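Local coordinates for superoxide dismutase (Candida albicans, PDB 4GUN), which probably protects cells from superoxide, using manganese as cofactor to dismute the radical into hydrogen peroxide and molecular oxygen, at residues K7-P11 against H37-V41; I13-L17 against N29-I33; H32-H37 against H80-W84. The protein carries 2 engineered substitutions. All coordinates share one frame; numbering follows the deposited sequence.

Interaction 1: K7-P11 against H37-V41; sequences KISLP and HVAYV
I8, L10 and P11 of the extended N-terminal segment lie along H37, V38 and V41 in an apolar contact that joins the loop before the first long helix, 26-56, to one flank of that helix. No hydrogen bond crosses between the two segments, so the fit rests on van der Waals contact alone. V41 directs its CB toward the loop, CG1 meeting I8 O and S9 CA, CG2 the backbone of L10. CG1, anti to the backbone N (chi1 167°), comes to 3.5 Å from the carbonyl O of I8, while CG2 lies 3.9 Å from L10 N. I8 brings its CD1 to 3.8 Å from V41 CA; its backbone N is held by N45, further along the same helix.

Here, in the alpha-hairpin domain of an iron/manganese superoxide dismutase, the leading chain runs along the helix it later enters, and I8 and P11 also touch H77 and S81 of helix 60-85. L10 has the largest share of the loop's side of the contact. Its two methyls straddle neighbouring targets, CD2 resting 3.9 Å from V38 CG2 and CD1 lying over one face of the H37 imidazole, a CH-pi contact with the methyl 3.9 Å from the ring centroid and 22° off its normal. P11 approaches the far end of the same ring obliquely, with its CD 3.4 Å from H37 CE1. While these carbons pack around the imidazole, its two nitrogens are tied to helix 60-85, ND1 to W84 and NE2 to H77.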
ATOM      1  N   LYS A   7      27.882  -8.860  -3.156  1.00 19.21           N
ATOM      2  CA  LYS A   7      27.465  -8.479  -4.505  1.00 17.99           C
ATOM      3  C   LYS A   7      26.724  -9.599  -5.195  1.00 18.50           C
ATOM      4  O   LYS A   7      27.184 -10.738  -5.158  1.00 16.75           O
ATOM      5  CB  LYS A   7      28.694  -8.107  -5.353  1.00 20.65           C
ATOM      6  CG  LYS A   7      29.175  -6.679  -5.175  1.00 32.68           C
ATOM      7  CD  LYS A   7      30.295  -6.332  -6.157  1.00 47.05           C
ATOM      8  CE  LYS A   7      29.793  -5.945  -7.532  1.00 61.18           C
ATOM      9  NZ  LYS A   7      30.900  -5.504  -8.424  1.00 72.74           N
ATOM     10  N   ILE A   8      25.590  -9.280  -5.845  1.00 13.99           N
ATOM     11  CA  ILE A   8      24.828 -10.247  -6.636  1.00 12.80           C
ATOM     12  C   ILE A   8      25.229 -10.099  -8.113  1.00 16.89           C
ATOM     13  O   ILE A   8      25.752  -9.053  -8.522  1.00 14.87           O
ATOM     14  CB  ILE A   8      23.282 -10.165  -6.433  1.00 14.68           C
ATOM     15  CG1 ILE A   8      22.697  -8.826  -6.933  1.00 12.96           C
ATOM     16  CG2 ILE A   8      22.903 -10.469  -4.963  1.00 17.48           C
ATOM     17  CD1 ILE A   8      21.237  -8.801  -7.179  1.00 10.90           C
ATOM     18  N   SER A   9      24.978 -11.141  -8.913  1.00 15.61           N
ATOM     19  CA  SER A   9      25.316 -11.104 -10.330  1.00 15.61           C
ATOM     20  C   SER A   9      24.202 -11.689 -11.166  1.00 17.18           C
ATOM     21  O   SER A   9      23.315 -12.362 -10.636  1.00 16.72           O
ATOM     22  CB  SER A   9      26.662 -11.782 -10.584  1.00 20.81           C
ATOM     23  OG  SER A   9      26.637 -13.152 -10.229  1.00 35.79           O
ATOM     24  N   LEU A  10      24.207 -11.387 -12.459  1.00 13.12           N
ATOM     25  CA  LEU A  10      23.199 -11.899 -13.374  1.00 13.81           C
ATOM     26  C   LEU A  10      23.373 -13.418 -13.485  1.00 16.83           C
ATOM     27  O   LEU A  10      24.485 -13.850 -13.767  1.00 15.38           O
ATOM     28  CB  LEU A  10      23.358 -11.236 -14.756  1.00 13.58           C
ATOM     29  CG  LEU A  10      22.275 -11.529 -15.797  1.00 15.80           C
ATOM     30  CD1 LEU A  10      21.002 -10.801 -15.465  1.00 14.80           C
ATOM     31  CD2 LEU A  10      22.746 -11.107 -17.194  1.00 16.06           C
ATOM     32  N   PRO A  11      22.324 -14.248 -13.236  1.00 14.43           N
ATOM     33  CA  PRO A  11      22.508 -15.708 -13.355  1.00 14.69           C
ATOM     34  C   PRO A  11      22.655 -16.153 -14.813  1.00 20.43           C
ATOM     35  O   PRO A  11      22.251 -15.436 -15.737  1.00 18.59           O
ATOM     36  CB  PRO A  11      21.226 -16.272 -12.737  1.00 16.23           C
ATOM     37  CG  PRO A  11      20.183 -15.229 -13.050  1.00 19.98           C
ATOM     38  CD  PRO A  11      20.927 -13.914 -12.886  1.00 15.58           C
ATOM     39  N   HIS A  37      16.613  -7.430 -15.945  1.00  9.62           N
ATOM     40  CA  HIS A  37      17.231  -8.149 -14.822  1.00  9.83           C
ATOM     41  C   HIS A  37      18.555  -7.474 -14.455  1.00 10.91           C
ATOM     42  O   HIS A  37      18.795  -7.236 -13.281  1.00 10.11           O
ATOM     43  CB  HIS A  37      17.409  -9.659 -15.127  1.00 10.65           C
ATOM     44  CG  HIS A  37      17.753 -10.515 -13.940  1.00 12.98           C
ATOM     45  ND1 HIS A  37      17.504 -11.875 -13.947  1.00 14.15           N
ATOM     46  CD2 HIS A  37      18.336 -10.188 -12.756  1.00 13.89           C
ATOM     47  CE1 HIS A  37      17.919 -12.323 -12.775  1.00 13.17           C
ATOM     48  NE2 HIS A  37      18.440 -11.342 -12.030  1.00 13.31           N
ATOM     49  N   VAL A  38      19.352  -7.072 -15.456  1.00  7.28           N
ATOM     50  CA  VAL A  38      20.629  -6.350 -15.250  1.00  7.27           C
ATOM     51  C   VAL A  38      20.429  -5.072 -14.394  1.00 10.97           C
ATOM     52  O   VAL A  38      21.277  -4.757 -13.556  1.00  9.60           O
ATOM     53  CB  VAL A  38      21.317  -6.057 -16.620  1.00 11.21           C
ATOM     54  CG1 VAL A  38      22.333  -4.918 -16.517  1.00 11.44           C
ATOM     55  CG2 VAL A  38      21.980  -7.312 -17.179  1.00 10.92           C
ATOM     56  N   ALA A  39      19.313  -4.331 -14.627  1.00  8.99           N
ATOM     57  CA  ALA A  39      18.987  -3.108 -13.880  1.00  9.73           C
ATOM     58  C   ALA A  39      18.704  -3.411 -12.395  1.00 12.48           C
ATOM     59  O   ALA A  39      19.112  -2.640 -11.526  1.00 12.57           O
ATOM     60  CB  ALA A  39      17.810  -2.380 -14.523  1.00 11.05           C
ATOM     61  N   TYR A  40      18.069  -4.552 -12.097  1.00  8.50           N
ATOM     62  CA  TYR A  40      17.857  -4.956 -10.700  1.00  7.81           C
ATOM     63  C   TYR A  40      19.178  -5.433 -10.047  1.00 12.63           C
ATOM     64  O   TYR A  40      19.377  -5.179  -8.865  1.00 13.49           O
ATOM     65  CB  TYR A  40      16.767  -6.036 -10.576  1.00  8.59           C
ATOM     66  CG  TYR A  40      15.432  -5.648 -11.176  1.00  9.13           C
ATOM     67  CD1 TYR A  40      14.724  -4.547 -10.700  1.00 11.11           C
ATOM     68  CD2 TYR A  40      14.835  -6.433 -12.154  1.00  9.65           C
ATOM     69  CE1 TYR A  40      13.491  -4.195 -11.237  1.00 12.47           C
ATOM     70  CE2 TYR A  40      13.612  -6.075 -12.722  1.00 10.08           C
ATOM     71  CZ  TYR A  40      12.934  -4.967 -12.249  1.00 17.64           C
ATOM     72  OH  TYR A  40      11.725  -4.628 -12.808  1.00 14.92           O
ATOM     73  N   VAL A  41      20.076  -6.116 -10.803  1.00  8.52           N
ATOM     74  CA  VAL A  41      21.386  -6.560 -10.281  1.00  8.09           C
ATOM     75  C   VAL A  41      22.194  -5.318  -9.816  1.00 12.66           C
ATOM     76  O   VAL A  41      22.776  -5.300  -8.715  1.00 11.59           O
ATOM     77  CB  VAL A  41      22.174  -7.400 -11.344  1.00 10.85           C
ATOM     78  CG1 VAL A  41      23.648  -7.591 -10.936  1.00 10.42           C
ATOM     79  CG2 VAL A  41      21.512  -8.757 -11.575  1.00 10.09           C
TER

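Interaction 2: I13-L17 against N29-I33; sequences IDWAL and NDLHI. With MN (manganese (II) ion), chain Q.
N29 and I33, one turn apart on helix 26-56, receive the loop residues I13, W15 and L17. In the alpha-hairpin domain of the iron/manganese superoxide dismutases this loop precedes the helix, so the chain here folds back onto the helix that follows it. N29 is the polar link, and every step of its side chain has a partner. CB leaves the helix toward the loop and lies 3.6 Å from L17 O, with L17 CD2 a little farther. At CG the amide meets the W15 indole obliquely, 4.0 Å from CZ3, the ring and amide planes being turned 49° from each other. OD1 lies near W15 CH2. With CG beside the backbone N (chi1 -73°), the tip reaches the loop backbone, where ND2 donates to L17 O over 3.0 Å. That bond is nearly straight, 175° at the hydrogen, and the oxygen lies in the plane of the amide, although the donor is tilted from the carbonyl plane of L17.

A turn later, I33 supplies the apolar half. I13 and I33 reach toward each other tip to tip, and CD1 of I33 packs against three side chains, 3.9 Å from I13 CG1, 3.8 Å from L17 CD2 and 4.0 Å from W15 CH2. The indole is itself steadied within the loop, for I13 CG2 lies over the centre of one face, and its NE1 is hydrogen-bonded to the backbone O of W84. L17 spreads its other methyl, CD1, toward the carboxylate of D30, whose OD1 is bonded to N34. Between N29 and I33 the helix turns H32 away from the loop, and its NE2 coordinates the manganese at 2.2 Å.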
ATOM      1  N   ILE A  13      21.626 -18.389 -17.947  1.00 19.25           N
ATOM      2  CA  ILE A  13      20.319 -18.904 -18.420  1.00 18.76           C
ATOM      3  C   ILE A  13      20.486 -20.256 -19.130  1.00 21.32           C
ATOM      4  O   ILE A  13      21.239 -20.336 -20.089  1.00 18.73           O
ATOM      5  CB  ILE A  13      19.585 -17.860 -19.316  1.00 21.57           C
ATOM      6  CG1 ILE A  13      19.656 -16.416 -18.747  1.00 22.68           C
ATOM      7  CG2 ILE A  13      18.157 -18.291 -19.650  1.00 21.12           C
ATOM      8  CD1 ILE A  13      18.924 -16.138 -17.424  1.00 26.12           C
ATOM      9  N   ASP A  14      19.740 -21.291 -18.690  1.00 19.99           N
ATOM     10  CA  ASP A  14      19.806 -22.676 -19.196  1.00 20.80           C
ATOM     11  C   ASP A  14      19.118 -22.924 -20.561  1.00 24.14           C
ATOM     12  O   ASP A  14      18.858 -24.077 -20.928  1.00 26.39           O
ATOM     13  CB  ASP A  14      19.286 -23.672 -18.132  1.00 23.22           C
ATOM     14  CG  ASP A  14      19.731 -23.403 -16.699  1.00 36.71           C
ATOM     15  OD1 ASP A  14      20.922 -23.034 -16.498  1.00 38.79           O
ATOM     16  OD2 ASP A  14      18.909 -23.608 -15.775  1.00 42.81           O
ATOM     17  N   TRP A  15      18.829 -21.858 -21.304  1.00 16.62           N
ATOM     18  CA  TRP A  15      18.213 -21.946 -22.626  1.00 15.03           C
ATOM     19  C   TRP A  15      18.624 -20.774 -23.499  1.00 18.33           C
ATOM     20  O   TRP A  15      18.997 -19.718 -22.983  1.00 17.09           O
ATOM     21  CB  TRP A  15      16.677 -22.091 -22.554  1.00 13.02           C
ATOM     22  CG  TRP A  15      16.010 -21.302 -21.467  1.00 13.77           C
ATOM     23  CD1 TRP A  15      15.628 -21.763 -20.243  1.00 16.43           C
ATOM     24  CD2 TRP A  15      15.577 -19.931 -21.533  1.00 13.56           C
ATOM     25  NE1 TRP A  15      15.011 -20.763 -19.529  1.00 15.39           N
ATOM     26  CE2 TRP A  15      14.966 -19.626 -20.295  1.00 16.91           C
ATOM     27  CE3 TRP A  15      15.679 -18.917 -22.509  1.00 15.08           C
ATOM     28  CZ2 TRP A  15      14.473 -18.348 -19.994  1.00 16.14           C
ATOM     29  CZ3 TRP A  15      15.161 -17.656 -22.222  1.00 16.54           C
ATOM     30  CH2 TRP A  15      14.569 -17.384 -20.977  1.00 16.99           C
ATOM     31  N   ALA A  16      18.558 -20.967 -24.826  1.00 15.68           N
ATOM     32  CA  ALA A  16      18.890 -19.935 -25.820  1.00 14.82           C
ATOM     33  C   ALA A  16      17.780 -18.873 -25.827  1.00 16.18           C
ATOM     34  O   ALA A  16      16.627 -19.187 -25.520  1.00 14.11           O
ATOM     35  CB  ALA A  16      19.036 -20.571 -27.195  1.00 15.54           C
ATOM     36  N   LEU A  17      18.116 -17.614 -26.168  1.00 12.46           N
ATOM     37  CA  LEU A  17      17.132 -16.523 -26.145  1.00 11.79           C
ATOM     38  C   LEU A  17      15.893 -16.737 -27.037  1.00 14.10           C
ATOM     39  O   LEU A  17      14.781 -16.290 -26.708  1.00 13.79           O
ATOM     40  CB  LEU A  17      17.815 -15.196 -26.474  1.00 11.55           C
ATOM     41  CG  LEU A  17      18.841 -14.693 -25.482  1.00 15.38           C
ATOM     42  CD1 LEU A  17      19.734 -13.638 -26.126  1.00 16.17           C
ATOM     43  CD2 LEU A  17      18.163 -14.130 -24.220  1.00 14.11           C
ATOM     44  N   ASN A  29      12.914 -11.676 -24.560  1.00  8.89           N
ATOM     45  CA  ASN A  29      13.934 -12.335 -23.736  1.00  8.28           C
ATOM     46  C   ASN A  29      15.274 -11.579 -23.658  1.00 12.22           C
ATOM     47  O   ASN A  29      15.842 -11.433 -22.578  1.00 10.61           O
ATOM     48  CB  ASN A  29      14.128 -13.797 -24.181  1.00 11.06           C
ATOM     49  CG  ASN A  29      13.000 -14.738 -23.795  1.00 22.15           C
ATOM     50  OD1 ASN A  29      12.258 -14.500 -22.842  1.00 13.69           O
ATOM     51  ND2 ASN A  29      12.871 -15.861 -24.500  1.00  8.98           N
ATOM     52  N   ASP A  30      15.766 -11.063 -24.790  1.00 11.52           N
ATOM     53  CA  ASP A  30      17.035 -10.314 -24.796  1.00 11.62           C
ATOM     54  C   ASP A  30      16.956  -9.032 -23.937  1.00 14.76           C
ATOM     55  O   ASP A  30      17.875  -8.738 -23.173  1.00 14.76           O
ATOM     56  CB  ASP A  30      17.469  -9.975 -26.229  1.00 13.26           C
ATOM     57  CG  ASP A  30      18.915  -9.530 -26.333  1.00 20.38           C
ATOM     58  OD1 ASP A  30      19.668  -9.720 -25.355  1.00 22.52           O
ATOM     59  OD2 ASP A  30      19.303  -9.040 -27.402  1.00 26.95           O
ATOM     60  N   LEU A  31      15.856  -8.293 -24.047  1.00 12.59           N
ATOM     61  CA  LEU A  31      15.667  -7.071 -23.248  1.00 11.69           C
ATOM     62  C   LEU A  31      15.397  -7.436 -21.804  1.00 14.22           C
ATOM     63  O   LEU A  31      15.950  -6.822 -20.883  1.00 12.63           O
ATOM     64  CB  LEU A  31      14.492  -6.255 -23.782  1.00 10.63           C
ATOM     65  CG  LEU A  31      14.728  -5.537 -25.095  1.00 15.15           C
ATOM     66  CD1 LEU A  31      13.409  -5.052 -25.673  1.00 14.35           C
ATOM     67  CD2 LEU A  31      15.733  -4.387 -24.934  1.00 16.36           C
ATOM     68  N   HIS A  32      14.559  -8.467 -21.620  1.00 10.53           N
ATOM     69  CA  HIS A  32      14.125  -8.930 -20.299  1.00  8.79           C
ATOM     70  C   HIS A  32      15.277  -9.310 -19.396  1.00 10.29           C
ATOM     71  O   HIS A  32      15.356  -8.813 -18.278  1.00  9.26           O
ATOM     72  CB  HIS A  32      13.073 -10.048 -20.412  1.00  7.79           C
ATOM     73  CG  HIS A  32      12.097 -10.080 -19.263  1.00  9.80           C
ATOM     74  ND1 HIS A  32      11.114 -11.037 -19.192  1.00 10.46           N
ATOM     75  CD2 HIS A  32      12.019  -9.298 -18.161  1.00  9.82           C
ATOM     76  CE1 HIS A  32      10.456 -10.800 -18.071  1.00  9.06           C
ATOM     77  NE2 HIS A  32      10.972  -9.772 -17.411  1.00  8.88           N
ATOM     78  N   ILE A  33      16.211 -10.114 -19.909  1.00  8.71           N
ATOM     79  CA  ILE A  33      17.375 -10.578 -19.159  1.00  8.99           C
ATOM     80  C   ILE A  33      18.495  -9.527 -19.097  1.00 13.29           C
ATOM     81  O   ILE A  33      18.967  -9.188 -18.002  1.00 11.47           O
ATOM     82  CB  ILE A  33      17.887 -11.946 -19.730  1.00 13.02           C
ATOM     83  CG1 ILE A  33      16.776 -13.037 -19.717  1.00 12.48           C
ATOM     84  CG2 ILE A  33      19.169 -12.423 -18.988  1.00 14.59           C
ATOM     85  CD1 ILE A  33      17.014 -14.260 -20.565  1.00 13.95           C
TER
HETATM   86 MN    MN Q 301      10.137  -8.742 -15.709  1.00  9.91          MN
HETATM   87  O   HOH W   1       9.070  -7.968 -13.997  1.00 14.68           O

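Interaction 3: H32-H37 against H80-W84; sequences HINKHH and HSLFW. With MN (manganese (II) ion), chain Q.
H80 and H32 meet at the manganese. Their NE2 atoms are 3.0 Å apart because both are ligands, H80 NE2 binding the metal at 2.1 Å, and the two imidazoles stand almost perpendicular. D170, H174 and a water complete the site. G76 O, bonded to H80 ND1, should steady that ring. H80 also turns its CB over one face of H37, 3.8 Å from the ring centroid. S81 follows with OG near the plane of the H37 ring, 3.5 Å from CE1, its hydroxyl bonded to H77 O. F83 sets CE2 3.8 Å from H32 CE1, rim to rim.

W84 closes an aromatic cluster with H32, H37, H80 and F83. With CG beside the backbone N (chi1 -38°), the indole lies between the histidines: NE1 donates to H37 ND1 over 2.8 Å, nearly in the plane of both rings, while W84 CH2 points edge-to-face into H32, 3.4 Å from H32 CG. I33 CG1 covers one indole face and H80 O the opposite one.

Helices 26-56 and 60-85, antiparallel partners in the alpha-hairpin domain, give one histidine ligand each; their local axes lie 12.0 Å apart at 170°, and F83 reaches D170 of strand 163-170 and helix 184-191.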
ATOM      1  N   HIS A  32      14.559  -8.467 -21.620  1.00 10.53           N
ATOM      2  CA  HIS A  32      14.125  -8.930 -20.299  1.00  8.79           C
ATOM      3  C   HIS A  32      15.277  -9.310 -19.396  1.00 10.29           C
ATOM      4  O   HIS A  32      15.356  -8.813 -18.278  1.00  9.26           O
ATOM      5  CB  HIS A  32      13.073 -10.048 -20.412  1.00  7.79           C
ATOM      6  CG  HIS A  32      12.097 -10.080 -19.263  1.00  9.80           C
ATOM      7  ND1 HIS A  32      11.114 -11.037 -19.192  1.00 10.46           N
ATOM      8  CD2 HIS A  32      12.019  -9.298 -18.161  1.00  9.82           C
ATOM      9  CE1 HIS A  32      10.456 -10.800 -18.071  1.00  9.06           C
ATOM     10  NE2 HIS A  32      10.972  -9.772 -17.411  1.00  8.88           N
ATOM     11  N   ILE A  33      16.211 -10.114 -19.909  1.00  8.71           N
ATOM     12  CA  ILE A  33      17.375 -10.578 -19.159  1.00  8.99           C
ATOM     13  C   ILE A  33      18.495  -9.527 -19.097  1.00 13.29           C
ATOM     14  O   ILE A  33      18.967  -9.188 -18.002  1.00 11.47           O
ATOM     15  CB  ILE A  33      17.887 -11.946 -19.730  1.00 13.02           C
ATOM     16  CG1 ILE A  33      16.776 -13.037 -19.717  1.00 12.48           C
ATOM     17  CG2 ILE A  33      19.169 -12.423 -18.988  1.00 14.59           C
ATOM     18  CD1 ILE A  33      17.014 -14.260 -20.565  1.00 13.95           C
ATOM     19  N   ASN A  34      18.945  -9.048 -20.288  1.00 10.58           N
ATOM     20  CA  ASN A  34      20.088  -8.144 -20.447  1.00 10.30           C
ATOM     21  C   ASN A  34      19.879  -6.657 -20.164  1.00 12.50           C
ATOM     22  O   ASN A  34      20.861  -5.924 -19.984  1.00 11.07           O
ATOM     23  CB  ASN A  34      20.847  -8.445 -21.747  1.00  5.15           C
ATOM     24  CG  ASN A  34      21.307  -9.884 -21.751  1.00 19.34           C
ATOM     25  OD1 ASN A  34      21.925 -10.361 -20.794  1.00 22.63           O
ATOM     26  ND2 ASN A  34      20.908 -10.639 -22.745  1.00 10.46           N
ATOM     27  N   LYS A  35      18.627  -6.221 -20.067  1.00  8.20           N
ATOM     28  CA  LYS A  35      18.373  -4.832 -19.667  1.00  8.05           C
ATOM     29  C   LYS A  35      17.622  -4.808 -18.321  1.00 11.94           C
ATOM     30  O   LYS A  35      18.149  -4.250 -17.362  1.00 12.46           O
ATOM     31  CB  LYS A  35      17.639  -4.021 -20.760  1.00  9.96           C
ATOM     32  CG  LYS A  35      18.329  -4.001 -22.137  1.00  9.65           C
ATOM     33  CD  LYS A  35      19.540  -3.063 -22.152  1.00 16.12           C
ATOM     34  CE  LYS A  35      20.333  -3.124 -23.431  1.00 20.67           C
ATOM     35  NZ  LYS A  35      21.514  -2.216 -23.389  1.00 20.93           N
ATOM     36  N   HIS A  36      16.420  -5.453 -18.238  1.00  8.22           N
ATOM     37  CA  HIS A  36      15.600  -5.477 -17.021  1.00  8.07           C
ATOM     38  C   HIS A  36      16.215  -6.160 -15.813  1.00 12.24           C
ATOM     39  O   HIS A  36      16.275  -5.544 -14.740  1.00 12.12           O
ATOM     40  CB  HIS A  36      14.134  -5.912 -17.278  1.00  8.00           C
ATOM     41  CG  HIS A  36      13.397  -5.007 -18.217  1.00 11.84           C
ATOM     42  ND1 HIS A  36      12.746  -3.864 -17.765  1.00 14.33           N
ATOM     43  CD2 HIS A  36      13.257  -5.085 -19.562  1.00 14.11           C
ATOM     44  CE1 HIS A  36      12.205  -3.310 -18.838  1.00 13.93           C
ATOM     45  NE2 HIS A  36      12.486  -4.010 -19.945  1.00 14.26           N
ATOM     46  N   HIS A  37      16.613  -7.430 -15.945  1.00  9.62           N
ATOM     47  CA  HIS A  37      17.231  -8.149 -14.822  1.00  9.83           C
ATOM     48  C   HIS A  37      18.555  -7.474 -14.455  1.00 10.91           C
ATOM     49  O   HIS A  37      18.795  -7.236 -13.281  1.00 10.11           O
ATOM     50  CB  HIS A  37      17.409  -9.659 -15.127  1.00 10.65           C
ATOM     51  CG  HIS A  37      17.753 -10.515 -13.940  1.00 12.98           C
ATOM     52  ND1 HIS A  37      17.504 -11.875 -13.947  1.00 14.15           N
ATOM     53  CD2 HIS A  37      18.336 -10.188 -12.756  1.00 13.89           C
ATOM     54  CE1 HIS A  37      17.919 -12.323 -12.775  1.00 13.17           C
ATOM     55  NE2 HIS A  37      18.440 -11.342 -12.030  1.00 13.31           N
ATOM     56  N   HIS A  80      12.991 -12.581 -11.061  1.00  6.22           N
ATOM     57  CA  HIS A  80      13.503 -12.925 -12.381  1.00  6.66           C
ATOM     58  C   HIS A  80      14.313 -14.228 -12.384  1.00 10.13           C
ATOM     59  O   HIS A  80      14.084 -15.053 -13.257  1.00 10.68           O
ATOM     60  CB  HIS A  80      14.211 -11.733 -13.044  1.00  7.07           C
ATOM     61  CG  HIS A  80      13.239 -10.673 -13.492  1.00 10.07           C
ATOM     62  ND1 HIS A  80      12.825  -9.666 -12.638  1.00 11.48           N
ATOM     63  CD2 HIS A  80      12.567 -10.546 -14.660  1.00 11.40           C
ATOM     64  CE1 HIS A  80      11.969  -8.931 -13.329  1.00 10.42           C
ATOM     65  NE2 HIS A  80      11.804  -9.403 -14.560  1.00 10.45           N
ATOM     66  N   SER A  81      15.163 -14.464 -11.354  1.00  7.50           N
ATOM     67  CA  SER A  81      15.939 -15.713 -11.188  1.00  7.51           C
ATOM     68  C   SER A  81      15.025 -16.933 -11.094  1.00 11.77           C
ATOM     69  O   SER A  81      15.323 -17.970 -11.702  1.00 11.25           O
ATOM     70  CB  SER A  81      16.843 -15.651  -9.955  1.00 10.12           C
ATOM     71  OG  SER A  81      17.893 -14.721 -10.159  1.00 11.93           O
ATOM     72  N   LEU A  82      13.895 -16.804 -10.353  1.00  9.06           N
ATOM     73  CA  LEU A  82      12.875 -17.863 -10.238  1.00  7.72           C
ATOM     74  C   LEU A  82      12.225 -18.059 -11.605  1.00 11.17           C
ATOM     75  O   LEU A  82      12.006 -19.190 -12.032  1.00  9.17           O
ATOM     76  CB  LEU A  82      11.780 -17.509  -9.217  1.00  7.19           C
ATOM     77  CG  LEU A  82      12.134 -17.511  -7.724  1.00 11.45           C
ATOM     78  CD1 LEU A  82      11.158 -16.638  -6.939  1.00 10.79           C
ATOM     79  CD2 LEU A  82      12.158 -18.940  -7.143  1.00 12.18           C
ATOM     80  N   PHE A  83      11.926 -16.950 -12.288  1.00  8.15           N
ATOM     81  CA  PHE A  83      11.262 -16.967 -13.595  1.00  6.37           C
ATOM     82  C   PHE A  83      12.064 -17.742 -14.644  1.00 11.00           C
ATOM     83  O   PHE A  83      11.532 -18.697 -15.215  1.00 11.27           O
ATOM     84  CB  PHE A  83      10.930 -15.541 -14.046  1.00  5.71           C
ATOM     85  CG  PHE A  83      10.002 -15.388 -15.229  1.00  5.43           C
ATOM     86  CD1 PHE A  83       8.734 -15.966 -15.222  1.00  6.54           C
ATOM     87  CD2 PHE A  83      10.355 -14.583 -16.308  1.00  5.13           C
ATOM     88  CE1 PHE A  83       7.858 -15.789 -16.305  1.00  6.83           C
ATOM     89  CE2 PHE A  83       9.471 -14.394 -17.381  1.00  6.99           C
ATOM     90  CZ  PHE A  83       8.243 -15.010 -17.382  1.00  5.25           C
ATOM     91  N   TRP A  84      13.348 -17.402 -14.844  1.00  8.98           N
ATOM     92  CA  TRP A  84      14.174 -18.091 -15.842  1.00  9.72           C
ATOM     93  C   TRP A  84      14.305 -19.598 -15.569  1.00 14.16           C
ATOM     94  O   TRP A  84      14.338 -20.388 -16.520  1.00 12.25           O
ATOM     95  CB  TRP A  84      15.564 -17.458 -16.027  1.00  8.68           C
ATOM     96  CG  TRP A  84      15.660 -15.951 -15.971  1.00  9.20           C
ATOM     97  CD1 TRP A  84      16.563 -15.227 -15.250  1.00 11.62           C
ATOM     98  CD2 TRP A  84      14.879 -14.994 -16.716  1.00  8.73           C
ATOM     99  NE1 TRP A  84      16.408 -13.885 -15.505  1.00 10.61           N
ATOM    100  CE2 TRP A  84      15.348 -13.710 -16.362  1.00 11.97           C
ATOM    101  CE3 TRP A  84      13.794 -15.097 -17.609  1.00  9.65           C
ATOM    102  CZ2 TRP A  84      14.766 -12.538 -16.854  1.00 10.57           C
ATOM    103  CZ3 TRP A  84      13.244 -13.935 -18.124  1.00 11.03           C
ATOM    104  CH2 TRP A  84      13.697 -12.674 -17.707  1.00 11.73           C
TER
HETATM  105 MN    MN Q 301      10.137  -8.742 -15.709  1.00  9.91          MN
HETATM  106  O   HOH W   1       9.070  -7.968 -13.997  1.00 14.68           O

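All three interactions draw on helix 26-56, and shared residues connect them: H37 is common to interactions 1 and 3, H32 and I33 to interactions 2 and 3. Interactions 2 and 3 have centres about 7 Å apart, interactions 1 and 3 about 8 Å, and interactions 1 and 2 about 14 Å, which puts the interhelical contact between the two loop contacts. Packing is continuous across them: I13 CD1 lies 3.3 Å from W84 CD1, and P11 CG 3.7 Å from S81 OG. Interaction 3 supplies two manganese ligands, and interaction 1 borders the same site through Y40, whose CE2 lies 3.4 Å from H80 CE1. The N-terminal loop packs against both helices of the hairpin that carries H32 and H80.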